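Local coordinates for protein threonine synthase (Brucella melitensis bv. 1, PDB 4F4F) that probably catalyses the pyridoxal-phosphate-dependent conversion of O-phospho-L-homoserine and water to L-threonine and phosphate, the last step of threonine biosynthesis, at residues G70-A75 and M128-A133; E39-T44 and L64-G69. One frame throughout, in Å; residues are numbered along the deposited sequence.

Overall arrangement
Both contacts involve the N-terminal part of threonine synthase, and both are partly buried. Their centres lie about 16 Å apart. Residues 64-69 of contact 2 run straight into residues 70-75 of contact 1, so one connection between helices 56-64 and 74-86 serves both. Contact 2 stays within the N-terminal region and joins two non-regular segments through prolines and an aromatic ring. Contact 1 ties that region to helix 117-134 of the pyridoxal-phosphate-dependent enzyme part, through one tyrosine. Both rest mainly on apolar contacts, with a CH-pi contact in each; contact 1 also brings in a backbone carbonyl and the tyrosine hydroxyl. Contact 2 has two buried residues among those that touch. Contact 1 has one, I72.

Contact 1. Residues G70-A75 and M128-A133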
ATOM      1  N   GLY A  70       2.643  10.084 -21.146  1.00 20.95           N
ATOM      2  CA  GLY A  70       3.350   9.733 -22.362  1.00 21.91           C
ATOM      3  C   GLY A  70       4.820   9.384 -22.213  1.00 22.22           C
ATOM      4  O   GLY A  70       5.508   9.248 -23.215  1.00 23.24           O
ATOM      5  N   GLU A  71       5.306   9.178 -20.995  1.00 21.08           N
ATOM      6  CA  GLU A  71       6.734   8.969 -20.795  1.00 21.15           C
ATOM      7  C   GLU A  71       7.116   7.515 -20.937  1.00 20.71           C
ATOM      8  O   GLU A  71       8.287   7.197 -21.046  1.00 20.45           O
ATOM      9  CB  GLU A  71       7.147   9.491 -19.427  1.00 21.15           C
ATOM     10  CG  GLU A  71       6.817  10.961 -19.296  1.00 21.90           C
ATOM     11  CD  GLU A  71       7.282  11.542 -17.997  1.00 22.03           C
ATOM     12  OE1 GLU A  71       7.868  10.825 -17.174  1.00 21.85           O
ATOM     13  OE2 GLU A  71       7.038  12.729 -17.793  1.00 24.41           O
ATOM     14  N   ILE A  72       6.141   6.615 -20.898  1.00 20.03           N
ATOM     15  CA  ILE A  72       6.443   5.204 -21.117  1.00 19.71           C
ATOM     16  C   ILE A  72       5.674   4.765 -22.366  1.00 19.47           C
ATOM     17  O   ILE A  72       4.447   4.736 -22.352  1.00 19.67           O
ATOM     18  CB  ILE A  72       6.068   4.321 -19.912  1.00 19.45           C
ATOM     19  CG1 ILE A  72       6.662   4.853 -18.602  1.00 19.22           C
ATOM     20  CG2 ILE A  72       6.577   2.909 -20.097  1.00 19.67           C
ATOM     21  CD1 ILE A  72       6.238   4.029 -17.387  1.00 18.69           C
ATOM     22  N   PRO A  73       6.385   4.422 -23.450  1.00 19.71           N
ATOM     23  CA  PRO A  73       5.709   4.003 -24.689  1.00 19.80           C
ATOM     24  C   PRO A  73       4.767   2.836 -24.452  1.00 19.08           C
ATOM     25  O   PRO A  73       5.040   1.994 -23.601  1.00 17.82           O
ATOM     26  CB  PRO A  73       6.865   3.581 -25.591  1.00 20.97           C
ATOM     27  CG  PRO A  73       8.029   4.352 -25.076  1.00 21.13           C
ATOM     28  CD  PRO A  73       7.846   4.342 -23.589  1.00 20.08           C
ATOM     29  N   ALA A  74       3.667   2.815 -25.202  1.00 18.86           N
ATOM     30  CA  ALA A  74       2.583   1.891 -24.986  1.00 18.64           C
ATOM     31  C   ALA A  74       3.015   0.436 -24.953  1.00 18.66           C
ATOM     32  O   ALA A  74       2.568  -0.314 -24.094  1.00 18.23           O
ATOM     33  CB  ALA A  74       1.479   2.097 -26.021  1.00 19.30           C
ATOM     34  N   ALA A  75       3.869   0.036 -25.881  1.00 19.07           N
ATOM     35  CA  ALA A  75       4.319  -1.348 -25.928  1.00 19.18           C
ATOM     36  C   ALA A  75       5.107  -1.703 -24.659  1.00 18.70           C
ATOM     37  O   ALA A  75       4.944  -2.811 -24.120  1.00 18.40           O
ATOM     38  CB  ALA A  75       5.161  -1.611 -27.200  1.00 20.40           C
ATOM     39  N   MET A 128      10.000   1.593 -12.282  1.00 14.58           N
ATOM     40  CA  MET A 128      11.247   2.185 -11.845  1.00 15.56           C
ATOM     41  C   MET A 128      12.414   1.632 -12.666  1.00 15.99           C
ATOM     42  O   MET A 128      13.291   2.383 -13.055  1.00 16.30           O
ATOM     43  CB  MET A 128      11.481   1.959 -10.360  1.00 16.73           C
ATOM     44  CG  MET A 128      12.741   2.650  -9.844  1.00 18.15           C
ATOM     45  SD  MET A 128      13.021   2.445  -8.058  1.00 20.63           S
ATOM     46  CE  MET A 128      11.450   2.962  -7.370  1.00 19.24           C
ATOM     47  N   ASP A 129      12.416   0.331 -12.940  1.00 16.31           N
ATOM     48  CA  ASP A 129      13.501  -0.286 -13.737  1.00 17.14           C
ATOM     49  C   ASP A 129      13.589   0.362 -15.133  1.00 16.96           C
ATOM     50  O   ASP A 129      14.673   0.625 -15.655  1.00 17.26           O
ATOM     51  CB  ASP A 129      13.224  -1.779 -13.860  1.00 18.07           C
ATOM     52  CG  ASP A 129      14.469  -2.628 -13.840  1.00 19.31           C
ATOM     53  OD1 ASP A 129      15.396  -2.365 -13.053  1.00 19.93           O
ATOM     54  OD2 ASP A 129      14.467  -3.636 -14.555  1.00 20.61           O
ATOM     55  N   TYR A 130      12.424   0.661 -15.690  1.00 16.43           N
ATOM     56  CA  TYR A 130      12.311   1.252 -17.005  1.00 16.63           C
ATOM     57  C   TYR A 130      12.805   2.704 -16.977  1.00 15.60           C
ATOM     58  O   TYR A 130      13.592   3.111 -17.842  1.00 15.21           O
ATOM     59  CB  TYR A 130      10.869   1.168 -17.554  1.00 17.12           C
ATOM     60  CG  TYR A 130      10.757   1.846 -18.883  1.00 18.25           C
ATOM     61  CD1 TYR A 130      10.442   3.197 -18.951  1.00 18.78           C
ATOM     62  CD2 TYR A 130      11.035   1.165 -20.070  1.00 19.49           C
ATOM     63  CE1 TYR A 130      10.363   3.846 -20.172  1.00 19.81           C
ATOM     64  CE2 TYR A 130      10.970   1.812 -21.299  1.00 20.22           C
ATOM     65  CZ  TYR A 130      10.637   3.157 -21.331  1.00 20.30           C
ATOM     66  OH  TYR A 130      10.576   3.862 -22.526  1.00 21.60           O
ATOM     67  N   VAL A 131      12.346   3.479 -15.993  1.00 14.47           N
ATOM     68  CA  VAL A 131      12.771   4.879 -15.886  1.00 14.27           C
ATOM     69  C   VAL A 131      14.290   5.013 -15.682  1.00 14.59           C
ATOM     70  O   VAL A 131      14.946   5.864 -16.316  1.00 14.87           O
ATOM     71  CB  VAL A 131      11.999   5.609 -14.766  1.00 13.94           C
ATOM     72  CG1 VAL A 131      12.653   6.944 -14.458  1.00 14.06           C
ATOM     73  CG2 VAL A 131      10.520   5.712 -15.137  1.00 13.42           C
ATOM     74  N   LEU A 132      14.850   4.190 -14.789  1.00 14.29           N
ATOM     75  CA  LEU A 132      16.290   4.152 -14.549  1.00 14.94           C
ATOM     76  C   LEU A 132      17.062   3.811 -15.837  1.00 15.75           C
ATOM     77  O   LEU A 132      17.995   4.509 -16.184  1.00 16.10           O
ATOM     78  CB  LEU A 132      16.630   3.136 -13.439  1.00 14.79           C
ATOM     79  CG  LEU A 132      16.162   3.472 -12.009  1.00 14.36           C
ATOM     80  CD1 LEU A 132      16.346   2.259 -11.085  1.00 14.42           C
ATOM     81  CD2 LEU A 132      16.922   4.682 -11.437  1.00 14.45           C
ATOM     82  N   ALA A 133      16.666   2.749 -16.533  1.00 16.35           N
ATOM     83  CA  ALA A 133      17.304   2.378 -17.806  1.00 17.44           C
ATOM     84  C   ALA A 133      17.298   3.538 -18.777  1.00 18.02           C
ATOM     85  O   ALA A 133      18.309   3.802 -19.439  1.00 18.42           O
ATOM     86  CB  ALA A 133      16.615   1.179 -18.463  1.00 17.62           C
TER
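I72 and Y130 mark the closest backbone approach, with their CA atoms 8.2 Å apart. Residues 70-73 form an irregular lead-in, and P73 takes the N-cap position of helix 74-86. Residues 128-133 are regular helix, with L132 N bonded to M128 O and A133 N to D129 O. The contact is thus a helix-start loop packed on the side of helix 117-134. It joins the N-terminal region to the pyridoxal-phosphate-dependent enzyme fold, which in threonine synthases is of fold type II.

The backbones stay well apart, and the Y130 side chain spans the gap. Its CG stands anti to the backbone N (chi1 177°), which sends the ring out from the helix to the loop. The branch carbon CG2 of I72 lies over one ring face, displaced to the rim. I72 CG2 is 4.1 Å from the centroid of the Y130 ring and 20° off its normal, a CH-pi contact. CG1 of I72 also touches the ring, 4.1 Å from Y130 CD1. The two side chains run alongside each other in opposite senses. I72 is buried and leans also on F77 and M80 of helix 74-86. Y130 touches D76 and M80 of that same helix.

The backbone O of E71 comes to the ring edge, near its plane, 4.0 Å from Y130 CE1. The carboxylate of E71 is engaged elsewhere, with OE1 hydrogen-bonded to S21 OG. Helix 20-26, which carries S21, also meets V131. At the outer end of the tyrosine, P73 approaches obliquely. P73 CD is 3.8 Å from Y130 CZ. P73 CD is 3.0 Å from Y130 OH, a short contact, while P73 CG is 3.6 Å from that same OH.

Contact 2. Residues E39-T44 and L64-G69; sequences EYPQFT and LTPFTG
P41 lays its ring over the face of F67. P41 CG sits above the centre of the F67 ring, 3.9 Å from its centroid and 12° off the normal, a CH-pi contact. P41 CD comes down near the rim, 3.5 Å from F67 CE1. The phenylalanine reaches this place with CG anti to its own carbonyl carbon (chi1 -69°). The two side chains cross at about a right angle. P66 extends the apolar patch, and P66 CB meets P41 CB at 3.6 Å.

Y40 adds a lighter touch. Y40 CD1 stands at the edge of the F67 ring, 4.4 Å from F67 CE1. The tyrosine OH is hydrogen-bonded to E327 OE2, and its ring rests on F266 and V270 of helix 263-274. The contact joins two connections of the threonine synthase N-terminal region, the loop between strand 35-37 and helix 45-49 and the one after helix 56-64. The side chain of Y40 is about 11 Å from that of F262, a cofactor-binding residue.

Both segments also hold bonds within themselves. Q42 NE2 reaches back to Y40 O at 3.1 Å, with a fairly straight N-H (162°) that arrives well above the carbonyl plane. The same NE2 also bonds to R273 O. In the helix-like turn, T68 OG1 bonds to T65 O at 2.7 Å, in the carbonyl plane and on a lone pair. T65 O also takes the backbone N of T68, at 3.0 Å.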
ATOM      1  N   GLU A  39      -3.993  17.328 -12.251  1.00 15.09           N
ATOM      2  CA  GLU A  39      -5.401  17.066 -12.502  1.00 16.53           C
ATOM      3  C   GLU A  39      -5.610  15.580 -12.621  1.00 15.11           C
ATOM      4  O   GLU A  39      -4.670  14.827 -12.924  1.00 15.18           O
ATOM      5  CB  GLU A  39      -5.875  17.709 -13.798  1.00 19.70           C
ATOM      6  CG  GLU A  39      -5.109  17.243 -15.010  1.00 22.63           C
ATOM      7  CD  GLU A  39      -4.251  18.343 -15.582  1.00 26.92           C
ATOM      8  OE1 GLU A  39      -4.095  18.322 -16.825  1.00 33.31           O
ATOM      9  OE2 GLU A  39      -3.772  19.237 -14.824  1.00 28.62           O
ATOM     10  N   TYR A  40      -6.843  15.154 -12.385  1.00 13.90           N
ATOM     11  CA  TYR A  40      -7.165  13.749 -12.484  1.00 12.99           C
ATOM     12  C   TYR A  40      -7.677  13.399 -13.876  1.00 13.40           C
ATOM     13  O   TYR A  40      -8.551  14.070 -14.417  1.00 13.04           O
ATOM     14  CB  TYR A  40      -8.168  13.340 -11.423  1.00 13.19           C
ATOM     15  CG  TYR A  40      -7.528  13.319 -10.075  1.00 12.70           C
ATOM     16  CD1 TYR A  40      -6.648  12.316  -9.716  1.00 12.55           C
ATOM     17  CD2 TYR A  40      -7.720  14.368  -9.190  1.00 12.79           C
ATOM     18  CE1 TYR A  40      -6.046  12.311  -8.484  1.00 12.45           C
ATOM     19  CE2 TYR A  40      -7.104  14.369  -7.956  1.00 12.40           C
ATOM     20  CZ  TYR A  40      -6.277  13.353  -7.615  1.00 12.12           C
ATOM     21  OH  TYR A  40      -5.675  13.441  -6.400  1.00 11.72           O
ATOM     22  N   PRO A  41      -7.149  12.318 -14.457  1.00 13.16           N
ATOM     23  CA  PRO A  41      -7.676  11.830 -15.735  1.00 13.62           C
ATOM     24  C   PRO A  41      -9.136  11.459 -15.566  1.00 13.09           C
ATOM     25  O   PRO A  41      -9.511  10.993 -14.503  1.00 12.94           O
ATOM     26  CB  PRO A  41      -6.844  10.570 -15.983  1.00 13.74           C
ATOM     27  CG  PRO A  41      -5.595  10.794 -15.207  1.00 13.69           C
ATOM     28  CD  PRO A  41      -6.073  11.458 -13.956  1.00 13.28           C
ATOM     29  N   GLN A  42      -9.950  11.732 -16.564  1.00 12.95           N
ATOM     30  CA  GLN A  42     -11.375  11.549 -16.425  1.00 13.18           C
ATOM     31  C   GLN A  42     -11.897  10.452 -17.329  1.00 13.65           C
ATOM     32  O   GLN A  42     -11.479  10.317 -18.476  1.00 14.05           O
ATOM     33  CB  GLN A  42     -12.122  12.848 -16.730  1.00 13.34           C
ATOM     34  CG  GLN A  42     -11.779  13.943 -15.764  1.00 12.85           C
ATOM     35  CD  GLN A  42     -12.310  13.640 -14.387  1.00 12.41           C
ATOM     36  OE1 GLN A  42     -13.495  13.335 -14.221  1.00 13.23           O
ATOM     37  NE2 GLN A  42     -11.448  13.739 -13.388  1.00 11.94           N
ATOM     38  N   PHE A  43     -12.857   9.701 -16.792  1.00 14.03           N
ATOM     39  CA  PHE A  43     -13.631   8.712 -17.548  1.00 15.16           C
ATOM     40  C   PHE A  43     -15.111   9.052 -17.472  1.00 15.54           C
ATOM     41  O   PHE A  43     -15.662   9.174 -16.379  1.00 15.82           O
ATOM     42  CB  PHE A  43     -13.432   7.305 -16.959  1.00 15.92           C
ATOM     43  CG  PHE A  43     -12.155   6.662 -17.350  1.00 16.49           C
ATOM     44  CD1 PHE A  43     -10.953   7.086 -16.823  1.00 16.35           C
ATOM     45  CD2 PHE A  43     -12.155   5.606 -18.246  1.00 18.22           C
ATOM     46  CE1 PHE A  43      -9.762   6.487 -17.204  1.00 16.97           C
ATOM     47  CE2 PHE A  43     -10.970   4.995 -18.610  1.00 18.85           C
ATOM     48  CZ  PHE A  43      -9.775   5.444 -18.095  1.00 17.75           C
ATOM     49  N   THR A  44     -15.758   9.211 -18.626  1.00 16.22           N
ATOM     50  CA  THR A  44     -17.220   9.331 -18.688  1.00 16.42           C
ATOM     51  C   THR A  44     -17.878   7.982 -18.421  1.00 16.07           C
ATOM     52  O   THR A  44     -17.206   6.958 -18.437  1.00 15.40           O
ATOM     53  CB  THR A  44     -17.720   9.775 -20.077  1.00 17.20           C
ATOM     54  OG1 THR A  44     -17.361   8.753 -21.024  1.00 16.74           O
ATOM     55  CG2 THR A  44     -17.136  11.161 -20.438  1.00 17.58           C
ATOM     56  N   LEU A  64      -4.372   3.525 -15.853  1.00 11.32           N
ATOM     57  CA  LEU A  64      -3.071   4.040 -15.473  1.00 11.44           C
ATOM     58  C   LEU A  64      -2.323   4.863 -16.534  1.00 11.97           C
ATOM     59  O   LEU A  64      -1.554   5.768 -16.166  1.00 11.98           O
ATOM     60  CB  LEU A  64      -2.156   2.897 -14.982  1.00 11.02           C
ATOM     61  CG  LEU A  64      -2.705   2.109 -13.799  1.00 10.81           C
ATOM     62  CD1 LEU A  64      -1.725   1.049 -13.360  1.00 11.05           C
ATOM     63  CD2 LEU A  64      -3.113   3.003 -12.611  1.00 10.64           C
ATOM     64  N   THR A  65      -2.502   4.558 -17.819  1.00 12.40           N
ATOM     65  CA  THR A  65      -1.722   5.213 -18.856  1.00 13.07           C
ATOM     66  C   THR A  65      -1.732   6.757 -18.772  1.00 13.50           C
ATOM     67  O   THR A  65      -0.682   7.382 -18.902  1.00 13.54           O
ATOM     68  CB  THR A  65      -2.142   4.724 -20.276  1.00 13.63           C
ATOM     69  OG1 THR A  65      -1.789   3.362 -20.410  1.00 13.51           O
ATOM     70  CG2 THR A  65      -1.456   5.476 -21.424  1.00 14.48           C
ATOM     71  N   PRO A  66      -2.910   7.368 -18.513  1.00 13.97           N
ATOM     72  CA  PRO A  66      -2.936   8.836 -18.483  1.00 14.46           C
ATOM     73  C   PRO A  66      -2.020   9.402 -17.409  1.00 14.14           C
ATOM     74  O   PRO A  66      -1.502  10.498 -17.573  1.00 14.54           O
ATOM     75  CB  PRO A  66      -4.396   9.190 -18.184  1.00 14.62           C
ATOM     76  CG  PRO A  66      -5.182   7.963 -18.504  1.00 14.79           C
ATOM     77  CD  PRO A  66      -4.252   6.773 -18.468  1.00 14.13           C
ATOM     78  N   PHE A  67      -1.848   8.680 -16.303  1.00 13.68           N
ATOM     79  CA  PHE A  67      -0.949   9.124 -15.247  1.00 13.73           C
ATOM     80  C   PHE A  67       0.532   9.192 -15.630  1.00 14.52           C
ATOM     81  O   PHE A  67       1.296   9.938 -14.987  1.00 14.31           O
ATOM     82  CB  PHE A  67      -1.106   8.252 -13.988  1.00 13.20           C
ATOM     83  CG  PHE A  67      -2.415   8.436 -13.280  1.00 13.04           C
ATOM     84  CD1 PHE A  67      -2.646   9.552 -12.511  1.00 13.25           C
ATOM     85  CD2 PHE A  67      -3.416   7.488 -13.375  1.00 13.00           C
ATOM     86  CE1 PHE A  67      -3.850   9.739 -11.851  1.00 12.99           C
ATOM     87  CE2 PHE A  67      -4.635   7.645 -12.721  1.00 12.88           C
ATOM     88  CZ  PHE A  67      -4.850   8.774 -11.936  1.00 13.15           C
ATOM     89  N   THR A  68       0.938   8.422 -16.645  1.00 14.97           N
ATOM     90  CA  THR A  68       2.337   8.351 -17.068  1.00 15.81           C
ATOM     91  C   THR A  68       2.784   9.423 -18.045  1.00 17.25           C
ATOM     92  O   THR A  68       3.974   9.496 -18.373  1.00 17.77           O
ATOM     93  CB  THR A  68       2.677   6.979 -17.671  1.00 15.84           C
ATOM     94  OG1 THR A  68       1.992   6.804 -18.913  1.00 16.00           O
ATOM     95  CG2 THR A  68       2.284   5.867 -16.706  1.00 15.14           C
ATOM     96  N   GLY A  69       1.838  10.248 -18.506  1.00 18.22           N
ATOM     97  CA  GLY A  69       2.141  11.479 -19.235  1.00 19.67           C
ATOM     98  C   GLY A  69       2.874  11.241 -20.541  1.00 21.05           C
ATOM     99  O   GLY A  69       3.676  12.072 -20.971  1.00 21.44           O
TER